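PDB 6E0O: cGAS/DncV-like nucleotidyltransferase in E. coli homolog from Elizabethkingia meningoseptica ATCC 13253 = NBRC 12535, which synthesizes cyclic dinucleotide second messengers such as c-di-AMP, probably from ATP or GTP, as the signalling enzyme of a CBASS antiphage defence system. Local coordinates for residues A33-F38 against D104-L109; V62-Y68 against A135-F141; V199-L203 against K284-L289. All coordinates share one frame; numbering follows the deposited sequence. Where two conformers were deposited one is given.

Interaction 1 (A33-F38 against D104-L109); sequences ALRAKF and DTEEAL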
loop_
_atom_site.group_PDB
_atom_site.type_symbol
_atom_site.label_atom_id
_atom_site.label_comp_id
_atom_site.label_asym_id
_atom_site.label_seq_id
_atom_site.Cartn_x
_atom_site.Cartn_y
_atom_site.Cartn_z
ATOM N N ALA A 33 -4.931 -14.515 18.231
ATOM C CA ALA A 33 -4.484 -13.715 19.367
ATOM C C ALA A 33 -5.387 -12.505 19.580
ATOM O O ALA A 33 -5.733 -12.166 20.718
ATOM C CB ALA A 33 -3.032 -13.292 19.152
ATOM N N LEU A 34 -5.785 -11.838 18.495
ATOM C CA LEU A 34 -6.621 -10.652 18.627
ATOM C C LEU A 34 -8.043 -11.015 19.039
ATOM O O LEU A 34 -8.639 -10.336 19.882
ATOM C CB LEU A 34 -6.610 -9.864 17.321
ATOM C CG LEU A 34 -5.241 -9.324 16.909
ATOM C CD1 LEU A 34 -5.337 -8.688 15.523
ATOM C CD2 LEU A 34 -4.693 -8.333 17.915
ATOM N N ARG A 35 -8.602 -12.082 18.466
ATOM C CA ARG A 35 -9.962 -12.473 18.824
ATOM C C ARG A 35 -10.051 -12.871 20.290
ATOM O O ARG A 35 -11.096 -12.682 20.925
ATOM C CB ARG A 35 -10.442 -13.628 17.947
ATOM C CG ARG A 35 -10.585 -13.304 16.472
ATOM C CD ARG A 35 -11.753 -12.387 16.190
ATOM N NE ARG A 35 -11.758 -12.002 14.780
ATOM C CZ ARG A 35 -12.465 -10.994 14.282
ATOM N NH1 ARG A 35 -13.244 -10.276 15.071
ATOM N NH2 ARG A 35 -12.380 -10.697 12.993
ATOM N N ALA A 36 -8.977 -13.438 20.850
ATOM C CA ALA A 36 -9.011 -13.845 22.251
ATOM C C ALA A 36 -9.314 -12.668 23.168
ATOM O O ALA A 36 -9.945 -12.842 24.216
ATOM C CB ALA A 36 -7.688 -14.501 22.647
ATOM N N LYS A 37 -8.888 -11.466 22.795
ATOM C CA LYS A 37 -9.178 -10.282 23.594
ATOM C C LYS A 37 -10.413 -9.526 23.125
ATOM O O LYS A 37 -11.208 -9.075 23.957
ATOM C CB LYS A 37 -7.978 -9.329 23.612
ATOM C CG LYS A 37 -8.228 -8.101 24.482
ATOM C CD LYS A 37 -6.974 -7.263 24.747
ATOM C CE LYS A 37 -5.936 -7.981 25.600
ATOM N NZ LYS A 37 -6.377 -8.273 26.996
ATOM N N PHE A 38 -10.598 -9.386 21.815
ATOM C CA PHE A 38 -11.588 -8.465 21.279
ATOM C C PHE A 38 -12.850 -9.136 20.759
ATOM O O PHE A 38 -13.846 -8.437 20.523
ATOM C CB PHE A 38 -10.965 -7.633 20.156
ATOM C CG PHE A 38 -9.868 -6.724 20.625
ATOM C CD1 PHE A 38 -10.164 -5.561 21.306
ATOM C CD2 PHE A 38 -8.546 -7.036 20.392
ATOM C CE1 PHE A 38 -9.155 -4.723 21.735
ATOM C CE2 PHE A 38 -7.535 -6.202 20.822
ATOM C CZ PHE A 38 -7.839 -5.049 21.491
ATOM N N ASP A 104 -3.980 -2.235 24.364
ATOM C CA ASP A 104 -4.652 -3.519 24.515
ATOM C C ASP A 104 -4.306 -4.453 23.363
ATOM O O ASP A 104 -4.171 -5.668 23.556
ATOM C CB ASP A 104 -6.162 -3.300 24.587
ATOM C CG ASP A 104 -6.607 -2.668 25.893
ATOM O OD1 ASP A 104 -5.782 -2.534 26.829
ATOM O OD2 ASP A 104 -7.797 -2.297 25.978
ATOM N N THR A 105 -4.155 -3.897 22.159
ATOM C CA THR A 105 -3.749 -4.691 21.005
ATOM C C THR A 105 -2.348 -5.247 21.215
ATOM O O THR A 105 -2.093 -6.430 20.976
ATOM C CB THR A 105 -3.799 -3.824 19.744
ATOM O OG1 THR A 105 -5.125 -3.336 19.544
ATOM C CG2 THR A 105 -3.401 -4.631 18.526
ATOM N N GLU A 106 -1.426 -4.398 21.677
ATOM C CA GLU A 106 -0.069 -4.854 21.955
ATOM C C GLU A 106 -0.071 -5.960 23.004
ATOM O O GLU A 106 0.636 -6.962 22.866
ATOM C CB GLU A 106 0.777 -3.660 22.398
ATOM C CG GLU A 106 2.228 -3.986 22.616
ATOM C CD GLU A 106 3.056 -2.780 23.026
ATOM O OE1 GLU A 106 2.508 -1.659 23.106
ATOM O OE2 GLU A 106 4.264 -2.954 23.271
ATOM N N GLU A 107 -0.893 -5.807 24.040
ATOM C CA GLU A 107 -0.968 -6.808 25.099
ATOM C C GLU A 107 -1.498 -8.130 24.565
ATOM O O GLU A 107 -0.951 -9.196 24.866
ATOM C CB GLU A 107 -1.878 -6.268 26.194
ATOM C CG GLU A 107 -2.025 -7.117 27.405
ATOM C CD GLU A 107 -2.728 -6.361 28.517
ATOM O OE1 GLU A 107 -2.275 -5.248 28.862
ATOM O OE2 GLU A 107 -3.742 -6.874 29.029
ATOM N N ALA A 108 -2.575 -8.082 23.781
ATOM C CA ALA A 108 -3.130 -9.302 23.206
ATOM C C ALA A 108 -2.078 -10.036 22.392
ATOM O O ALA A 108 -1.979 -11.266 22.453
ATOM C CB ALA A 108 -4.343 -8.962 22.336
ATOM N N LEU A 109 -1.277 -9.291 21.628
ATOM C CA LEU A 109 -0.251 -9.907 20.801
ATOM C C LEU A 109 0.906 -10.415 21.649
ATOM O O LEU A 109 1.395 -11.529 21.434
ATOM C CB LEU A 109 0.205 -8.907 19.744
ATOM C CG LEU A 109 -0.880 -8.522 18.728
ATOM C CD1 LEU A 109 -0.443 -7.319 17.902
ATOM C CD2 LEU A 109 -1.194 -9.705 17.825
HETATM O O HOH W 1 -4.224 -12.727 22.941
HETATM O O HOH W 2 -4.207 -9.345 28.603
#

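Interaction 2 (V62-Y68 against A135-F141); sequences VDIVMRY and ADVIPCF. With MG (magnesium ion), chain D; nucleotides of chain B.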
loop_
_atom_site.group_PDB
_atom_site.type_symbol
_atom_site.label_atom_id
_atom_site.label_comp_id
_atom_site.label_asym_id
_atom_site.label_seq_id
_atom_site.Cartn_x
_atom_site.Cartn_y
_atom_site.Cartn_z
ATOM N N VAL A 62 3.103 -8.439 5.905
ATOM C CA VAL A 62 1.678 -8.259 5.632
ATOM C C VAL A 62 1.084 -7.242 6.604
ATOM O O VAL A 62 1.411 -7.238 7.795
ATOM C CB VAL A 62 0.904 -9.590 5.708
ATOM C CG1 VAL A 62 1.020 -10.230 7.092
ATOM C CG2 VAL A 62 -0.552 -9.374 5.320
ATOM N N ASP A 63 0.176 -6.407 6.093
ATOM C CA ASP A 63 -0.505 -5.376 6.873
ATOM C C ASP A 63 -1.904 -5.860 7.235
ATOM O O ASP A 63 -2.786 -5.944 6.373
ATOM C CB ASP A 63 -0.550 -4.091 6.057
ATOM C CG ASP A 63 0.823 -3.661 5.631
ATOM O OD1 ASP A 63 1.656 -3.460 6.536
ATOM O OD2 ASP A 63 1.088 -3.586 4.408
ATOM N N ILE A 64 -2.086 -6.186 8.513
ATOM C CA ILE A 64 -3.346 -6.696 9.037
ATOM C C ILE A 64 -4.018 -5.575 9.812
ATOM O O ILE A 64 -3.498 -5.125 10.844
ATOM C CB ILE A 64 -3.120 -7.916 9.944
ATOM C CG1 ILE A 64 -2.372 -9.014 9.190
ATOM C CG2 ILE A 64 -4.434 -8.416 10.517
ATOM C CD1 ILE A 64 -1.984 -10.192 10.070
ATOM N N VAL A 65 -5.179 -5.141 9.336
ATOM C CA VAL A 65 -5.925 -4.067 9.976
ATOM C C VAL A 65 -6.883 -4.670 10.993
ATOM O O VAL A 65 -7.589 -5.641 10.699
ATOM C CB VAL A 65 -6.689 -3.236 8.934
ATOM C CG1 VAL A 65 -7.405 -2.089 9.631
ATOM C CG2 VAL A 65 -5.767 -2.715 7.844
ATOM N N MET A 66 -6.901 -4.102 12.196
ATOM C CA MET A 66 -7.852 -4.501 13.230
ATOM C C MET A 66 -8.708 -3.284 13.554
ATOM O O MET A 66 -8.290 -2.408 14.316
ATOM C CB MET A 66 -7.160 -5.029 14.476
ATOM C CG MET A 66 -8.149 -5.643 15.452
ATOM S SD MET A 66 -7.575 -5.836 17.135
ATOM C CE MET A 66 -7.756 -4.160 17.720
ATOM N N ARG A 67 -9.903 -3.232 12.978
ATOM C CA ARG A 67 -10.793 -2.086 13.113
ATOM C C ARG A 67 -11.748 -2.334 14.277
ATOM O O ARG A 67 -12.638 -3.189 14.196
ATOM C CB ARG A 67 -11.568 -1.884 11.814
ATOM C CG ARG A 67 -12.435 -0.633 11.791
ATOM C CD ARG A 67 -13.258 -0.553 10.512
ATOM N NE ARG A 67 -14.241 -1.631 10.429
ATOM C CZ ARG A 67 -14.890 -1.955 9.322
ATOM N NH1 ARG A 67 -14.658 -1.280 8.205
ATOM N NH2 ARG A 67 -15.751 -2.959 9.324
ATOM N N TYR A 68 -11.554 -1.599 15.369
ATOM C CA TYR A 68 -12.439 -1.690 16.517
ATOM C C TYR A 68 -13.676 -0.886 16.159
ATOM O O TYR A 68 -13.602 0.332 15.973
ATOM C CB TYR A 68 -11.765 -1.152 17.776
ATOM C CG TYR A 68 -12.598 -1.462 18.993
ATOM C CD1 TYR A 68 -13.664 -0.652 19.352
ATOM C CD2 TYR A 68 -12.350 -2.594 19.751
ATOM C CE1 TYR A 68 -14.443 -0.947 20.452
ATOM C CE2 TYR A 68 -13.123 -2.903 20.844
ATOM C CZ TYR A 68 -14.168 -2.078 21.192
ATOM O OH TYR A 68 -14.924 -2.401 22.293
ATOM N N ALA A 135 4.239 -9.481 10.371
ATOM C CA ALA A 135 2.988 -8.775 10.180
ATOM C C ALA A 135 3.026 -7.454 10.923
ATOM O O ALA A 135 3.566 -7.367 12.030
ATOM C CB ALA A 135 1.795 -9.591 10.692
ATOM N N ASP A 136 2.445 -6.439 10.301
ATOM C CA ASP A 136 2.153 -5.173 10.946
ATOM C C ASP A 136 0.668 -5.185 11.265
ATOM O O ASP A 136 -0.156 -5.284 10.355
ATOM C CB ASP A 136 2.451 -4.025 9.988
ATOM C CG ASP A 136 3.926 -3.742 9.857
ATOM O OD1 ASP A 136 4.721 -4.352 10.602
ATOM O OD2 ASP A 136 4.284 -2.884 9.018
ATOM N N VAL A 137 0.326 -5.100 12.547
ATOM C CA VAL A 137 -1.062 -5.050 12.981
ATOM C C VAL A 137 -1.427 -3.593 13.217
ATOM O O VAL A 137 -0.763 -2.894 13.992
ATOM C CB VAL A 137 -1.285 -5.907 14.236
ATOM C CG1 VAL A 137 -2.716 -5.783 14.711
ATOM C CG2 VAL A 137 -0.908 -7.347 13.944
ATOM N N ILE A 138 -2.483 -3.137 12.553
ATOM C CA ILE A 138 -2.868 -1.728 12.555
ATOM C C ILE A 138 -4.198 -1.593 13.286
ATOM O O ILE A 138 -5.264 -1.707 12.656
ATOM C CB ILE A 138 -2.957 -1.177 11.124
ATOM C CG1 ILE A 138 -1.631 -1.414 10.393
ATOM C CG2 ILE A 138 -3.289 0.296 11.156
ATOM C CD1 ILE A 138 -1.769 -1.536 8.918
ATOM N N PRO A 139 -4.201 -1.378 14.603
ATOM C CA PRO A 139 -5.462 -1.047 15.280
ATOM C C PRO A 139 -5.974 0.301 14.794
ATOM O O PRO A 139 -5.195 1.218 14.523
ATOM C CB PRO A 139 -5.075 -1.016 16.765
ATOM C CG PRO A 139 -3.633 -0.681 16.761
ATOM C CD PRO A 139 -3.050 -1.338 15.523
ATOM N N CYS A 140 -7.294 0.417 14.687
ATOM C CA CYS A 140 -7.894 1.636 14.159
ATOM C C CYS A 140 -9.378 1.652 14.486
ATOM O O CYS A 140 -9.931 0.685 15.012
ATOM C CB CYS A 140 -7.682 1.756 12.648
ATOM S SG CYS A 140 -8.421 0.396 11.706
ATOM N N PHE A 141 -10.007 2.782 14.173
ATOM C CA PHE A 141 -11.436 2.987 14.304
ATOM C C PHE A 141 -12.044 3.298 12.937
ATOM O O PHE A 141 -11.340 3.612 11.973
ATOM C CB PHE A 141 -11.721 4.179 15.227
ATOM C CG PHE A 141 -11.324 3.984 16.673
ATOM C CD1 PHE A 141 -11.770 2.897 17.403
ATOM C CD2 PHE A 141 -10.541 4.927 17.311
ATOM C CE1 PHE A 141 -11.428 2.753 18.740
ATOM C CE2 PHE A 141 -10.198 4.779 18.647
ATOM C CZ PHE A 141 -10.634 3.689 19.351
HETATM MG MG MG D . 2.883 -3.152 3.377
ATOM P P A B 2 4.882 3.373 6.918
ATOM O OP1 A B 2 4.173 4.564 7.455
ATOM O OP2 A B 2 6.276 3.096 7.362
ATOM O "O5'" A B 2 4.002 2.090 7.265
ATOM C "C5'" A B 2 4.028 1.503 8.564
ATOM C "C4'" A B 2 2.772 0.714 8.843
ATOM O "O4'" A B 2 1.662 1.640 8.981
ATOM C "C3'" A B 2 2.373 -0.277 7.753
ATOM O "O3'" A B 2 1.774 -1.435 8.332
ATOM C "C2'" A B 2 1.341 0.499 6.944
ATOM O "O2'" A B 2 0.400 -0.305 6.261
ATOM C "C1'" A B 2 0.670 1.357 8.014
ATOM N N9 A B 2 0.179 2.632 7.490
ATOM C C8 A B 2 0.933 3.729 7.141
ATOM N N7 A B 2 0.229 4.735 6.691
ATOM C C5 A B 2 -1.078 4.269 6.734
ATOM C C6 A B 2 -2.309 4.855 6.379
ATOM N N6 A B 2 -2.453 6.090 5.897
ATOM N N1 A B 2 -3.406 4.106 6.566
ATOM C C2 A B 2 -3.300 2.868 7.043
ATOM N N3 A B 2 -2.205 2.206 7.413
ATOM C C4 A B 2 -1.119 2.973 7.229
HETATM O O HOH W 3 3.842 -3.704 5.080
HETATM O O HOH W 4 2.659 -5.174 2.835
#

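Interaction 3 (V199-L203 against K284-L289); sequences VNYRL and KCWNYL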
loop_
_atom_site.group_PDB
_atom_site.type_symbol
_atom_site.label_atom_id
_atom_site.label_comp_id
_atom_site.label_asym_id
_atom_site.label_seq_id
_atom_site.Cartn_x
_atom_site.Cartn_y
_atom_site.Cartn_z
ATOM N N VAL A 199 12.151 -1.297 -9.401
ATOM C CA VAL A 199 13.163 -0.283 -9.682
ATOM C C VAL A 199 13.430 0.562 -8.439
ATOM O O VAL A 199 14.581 0.903 -8.140
ATOM C CB VAL A 199 12.754 0.561 -10.903
ATOM C CG1 VAL A 199 13.739 1.691 -11.113
ATOM C CG2 VAL A 199 12.664 -0.315 -12.148
ATOM N N ASN A 200 12.373 0.922 -7.710
ATOM C CA ASN A 200 12.541 1.662 -6.460
ATOM C C ASN A 200 13.481 0.927 -5.505
ATOM O O ASN A 200 14.433 1.516 -4.975
ATOM C CB ASN A 200 11.168 1.890 -5.820
ATOM C CG ASN A 200 11.212 2.806 -4.624
ATOM O OD1 ASN A 200 11.989 3.754 -4.570
ATOM N ND2 ASN A 200 10.364 2.527 -3.651
ATOM N N TYR A 201 13.237 -0.364 -5.255
ATOM C CA TYR A 201 14.092 -1.104 -4.333
ATOM C C TYR A 201 15.531 -1.167 -4.838
ATOM O O TYR A 201 16.484 -1.080 -4.052
ATOM C CB TYR A 201 13.545 -2.514 -4.123
ATOM C CG TYR A 201 12.272 -2.563 -3.305
ATOM C CD1 TYR A 201 12.144 -1.837 -2.122
ATOM C CD2 TYR A 201 11.196 -3.332 -3.716
ATOM C CE1 TYR A 201 10.979 -1.880 -1.380
ATOM C CE2 TYR A 201 10.031 -3.385 -2.980
ATOM C CZ TYR A 201 9.924 -2.656 -1.816
ATOM O OH TYR A 201 8.757 -2.710 -1.088
ATOM N N ARG A 202 15.710 -1.329 -6.154
ATOM C CA ARG A 202 17.059 -1.365 -6.715
ATOM C C ARG A 202 17.769 -0.032 -6.537
ATOM O O ARG A 202 18.950 0.005 -6.166
ATOM C CB ARG A 202 17.007 -1.754 -8.190
ATOM C CG ARG A 202 16.699 -3.218 -8.399
ATOM C CD ARG A 202 16.319 -3.525 -9.839
ATOM N NE ARG A 202 16.336 -4.961 -10.073
ATOM C CZ ARG A 202 17.268 -5.610 -10.769
ATOM N NH1 ARG A 202 18.268 -4.960 -11.350
ATOM N NH2 ARG A 202 17.179 -6.920 -10.907
ATOM N N LEU A 203 17.065 1.072 -6.795
ATOM C CA LEU A 203 17.656 2.390 -6.622
ATOM C C LEU A 203 17.990 2.655 -5.161
ATOM O O LEU A 203 19.024 3.258 -4.854
ATOM C CB LEU A 203 16.710 3.454 -7.164
ATOM C CG LEU A 203 16.499 3.461 -8.677
ATOM C CD1 LEU A 203 15.344 4.381 -9.023
ATOM C CD2 LEU A 203 17.766 3.895 -9.395
ATOM N N LYS A 284 14.927 9.184 -12.266
ATOM C CA LYS A 284 15.838 8.122 -11.853
ATOM C C LYS A 284 15.448 6.794 -12.486
ATOM O O LYS A 284 16.316 6.015 -12.903
ATOM C CB LYS A 284 15.855 7.998 -10.330
ATOM C CG LYS A 284 16.440 9.192 -9.606
ATOM C CD LYS A 284 17.917 9.338 -9.860
ATOM C CE LYS A 284 18.524 10.332 -8.881
ATOM N NZ LYS A 284 19.939 10.627 -9.206
ATOM N N CYS A 285 14.144 6.522 -12.572
ATOM C CA CYS A 285 13.689 5.300 -13.226
ATOM C C CYS A 285 14.072 5.306 -14.697
ATOM O O CYS A 285 14.575 4.310 -15.225
ATOM C CB CYS A 285 12.177 5.147 -13.075
ATOM S SG CYS A 285 11.613 4.775 -11.401
ATOM N N TRP A 286 13.791 6.412 -15.387
ATOM C CA TRP A 286 14.129 6.519 -16.802
ATOM C C TRP A 286 15.607 6.252 -17.041
ATOM O O TRP A 286 15.976 5.480 -17.935
ATOM C CB TRP A 286 13.759 7.916 -17.281
ATOM C CG TRP A 286 14.034 8.184 -18.717
ATOM C CD1 TRP A 286 15.151 8.749 -19.245
ATOM C CD2 TRP A 286 13.148 7.935 -19.810
ATOM N NE1 TRP A 286 15.021 8.862 -20.608
ATOM C CE2 TRP A 286 13.798 8.369 -20.978
ATOM C CE3 TRP A 286 11.869 7.383 -19.912
ATOM C CZ2 TRP A 286 13.214 8.269 -22.232
ATOM C CZ3 TRP A 286 11.291 7.281 -21.158
ATOM C CH2 TRP A 286 11.961 7.724 -22.301
ATOM N N ASN A 287 16.468 6.878 -16.239
ATOM C CA ASN A 287 17.905 6.715 -16.412
ATOM C C ASN A 287 18.341 5.285 -16.110
ATOM O O ASN A 287 19.174 4.718 -16.830
ATOM C CB ASN A 287 18.647 7.693 -15.500
ATOM C CG ASN A 287 18.463 9.138 -15.908
ATOM O OD1 ASN A 287 18.004 9.432 -17.007
ATOM N ND2 ASN A 287 18.849 10.054 -15.025
ATOM N N TYR A 288 17.796 4.691 -15.048
ATOM C CA TYR A 288 18.161 3.330 -14.677
ATOM C C TYR A 288 17.754 2.345 -15.756
ATOM O O TYR A 288 18.502 1.416 -16.079
ATOM C CB TYR A 288 17.472 2.967 -13.366
ATOM C CG TYR A 288 17.863 1.610 -12.836
ATOM C CD1 TYR A 288 19.033 1.445 -12.119
ATOM C CD2 TYR A 288 17.061 0.498 -13.042
ATOM C CE1 TYR A 288 19.404 0.217 -11.618
ATOM C CE2 TYR A 288 17.420 -0.739 -12.545
ATOM C CZ TYR A 288 18.605 -0.871 -11.837
ATOM O OH TYR A 288 18.982 -2.094 -11.338
ATOM N N LEU A 289 16.554 2.518 -16.309
ATOM C CA LEU A 289 16.043 1.613 -17.326
ATOM C C LEU A 289 16.715 1.804 -18.676
ATOM O O LEU A 289 16.747 0.860 -19.472
ATOM C CB LEU A 289 14.529 1.793 -17.437
ATOM C CG LEU A 289 13.771 1.345 -16.179
ATOM C CD1 LEU A 289 12.352 1.911 -16.144
ATOM C CD2 LEU A 289 13.755 -0.173 -16.062
#

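Interaction 1 (A33-F38 against D104-L109)
Ala33 and Leu34 come up against Leu109 and Ala108 where helices 33-38 and 104-109 run past each other, their axes 8.6 Å apart and their N-to-C directions 123° from one another. The backbones are close here because an alanine sits on each side: Ala108 CB lies 3.8 Å from Ala33 O, and one water donates to both Ala33 O and Ala108 O, 2.7 Å from each, so the water gives both carbonyls a partner in the interface.

Toward the sheet the packing is aliphatic. Leu34 and Leu109 lean across one another at a slant, CD2 against CD2 at 3.8 Å, while Thr105 CG2 touches the same Leu34 methyl. A chi1 of -60° sets Thr105 OG1 beside the backbone N, where it hydrogen-bonds Leu101 O in its own helix, and turns CG2 to Leu34.

Phe38 crosses Thr105 at about a right angle, with CZ 3.9 Å from Asp104 CB. One face of its ring is covered by Lys37, whose CG stands 4.1 Å above the ring centre. Lys37 runs extended as far as CD, 3.4 Å from Asp104 O; bends at chi3 and chi4 then put CE against Ala108 CB and turn NZ toward Glu107. Its NZ reaches Glu107 OE2 only as a long salt bridge of 3.6 Å, and a second water, accepting from NZ and donating to OE2, bridges the pair. Asp104 OD2 hydrogen-bonds Tyr96 OH.

Leu34, Phe38, Thr105 and Leu109 also touch strands 62-68 or 135-147, so the helix pair forms a layer against the central sheet of a cGAS/DncV-like nucleotidyltransferase domain.

Interaction 2 (V62-Y68 against A135-F141)
Asp63 and Asp136 stand next to each other on neighbouring parallel strands, the paired acidic arrangement of the nucleotidyltransferase fold, and their carboxylates converge on the 3' end of the bound nucleotide. Asp63 OD1 and Asp136 OD2 are 3.7 Å apart, and the ribose hydroxyl O3' of A2 of chain B sits at the apex of a triangle with them, 2.7 Å from Asp63 OD1 and 3.0 Å from Asp136 OD2, within hydrogen-bonding distance of both. Asp63 divides its oxygens: OD2 binds the magnesium ion, while OD1 also accepts from a water on that metal. A chi1 of -56° keeps Asp63 CG beside the backbone N and swings OD1 toward Asp136 CB, 3.6 Å away.

Further along the same face, Ile138 extends CD1 to within 3.6 Å of O3' and 4.0 Å of Asp63 CB, placing a greasy methyl beside the acidic pair. Val65 CG1 then meets Cys140 SG, and SG also packs against Arg67 CB; Arg67 continues outward to a salt bridge with Asp69.

The other face is largely apolar. Ala135 CB takes Val62 CG1 and Ile64 CD1, and Met66 CE packs on Pro139 CB. Leu34 and Thr105 of the helices behind cover Met66. At the far end the side chains of Tyr68 and Phe141 run side by side in the same direction, with Tyr68 O at the edge of the Phe141 ring, in its plane, and the Tyr68 hydroxyl hydrogen-bonded to Arg41.

Six backbone bonds hold the strands in register, alternating in direction from Asp136 N to Val62 O through to Tyr68 N to Cys140 O. Met66 N approaches Ile138 O from above the carbonyl plane, 51° out of it, at 2.9 Å.

Interaction 3 (V199-L203 against K284-L289)
Tyr288 reaches across from helix 284-289 to Val199, Arg202 and Leu203, and its side chain can be followed outward atom by atom. CB passes 4.1 Å from Leu203 CD2. Because CG is anti to the backbone N (chi1 -176°), the ring is carried over toward helix 199-203, slipping past Leu203 and Val199, whose side chains point the opposite way. CD1 rests 3.9 Å from Leu203 CD2, and CD2 lies 4.0 Å from Val199 CG1, so an aliphatic branch meets each delta carbon of the ring. Farther out, CE2 and CZ lie against Arg202 CD.

The helices cross nearly at right angles, with axes 10.6 Å apart: a helix-helix joint in the all-helical half of this nucleotidyltransferase, uniting helix 188-205 with the C-terminal helix 275-289. Trp11 of helix 5-11 touches both Arg202 and Leu289.

At the tip, Tyr288 OH accepts from Arg202 NH1 at 3.0 Å, in a nearly straight bond of 163°. The hydroxyl lies in the guanidinium plane, at its edge, while that plane is turned 66° from the phenol ring.

Deeper in, Val199 CG1 also meets Cys285 SG at 3.8 Å, and its CG2 meets Leu289 CD2. Leu203 CD1 lies on Lys284 CB; the lysine then turns away, and its NZ pairs with Glu208.

Interactions 1 and 2 form one continuous core: the helix pair lies directly on the strands, with Thr105 OG1 3.3 Å from Met66 CE and Phe38 CD2 3.6 Å from Met66 SD, and their centres are 11 Å apart. Their segments alternate along the chain, so the two contacts interlock within the catalytic domain. Interaction 2 carries the acidic pair at the nucleotide and magnesium ion; interaction 1 lies behind it, its nearest atom about 11 Å from the bound nucleic acid. Interaction 3 lies on the opposite side of the chain's centre, about 31 Å from interaction 2 between centres, and its nearest atom is also about 11 Å from the nucleic acid.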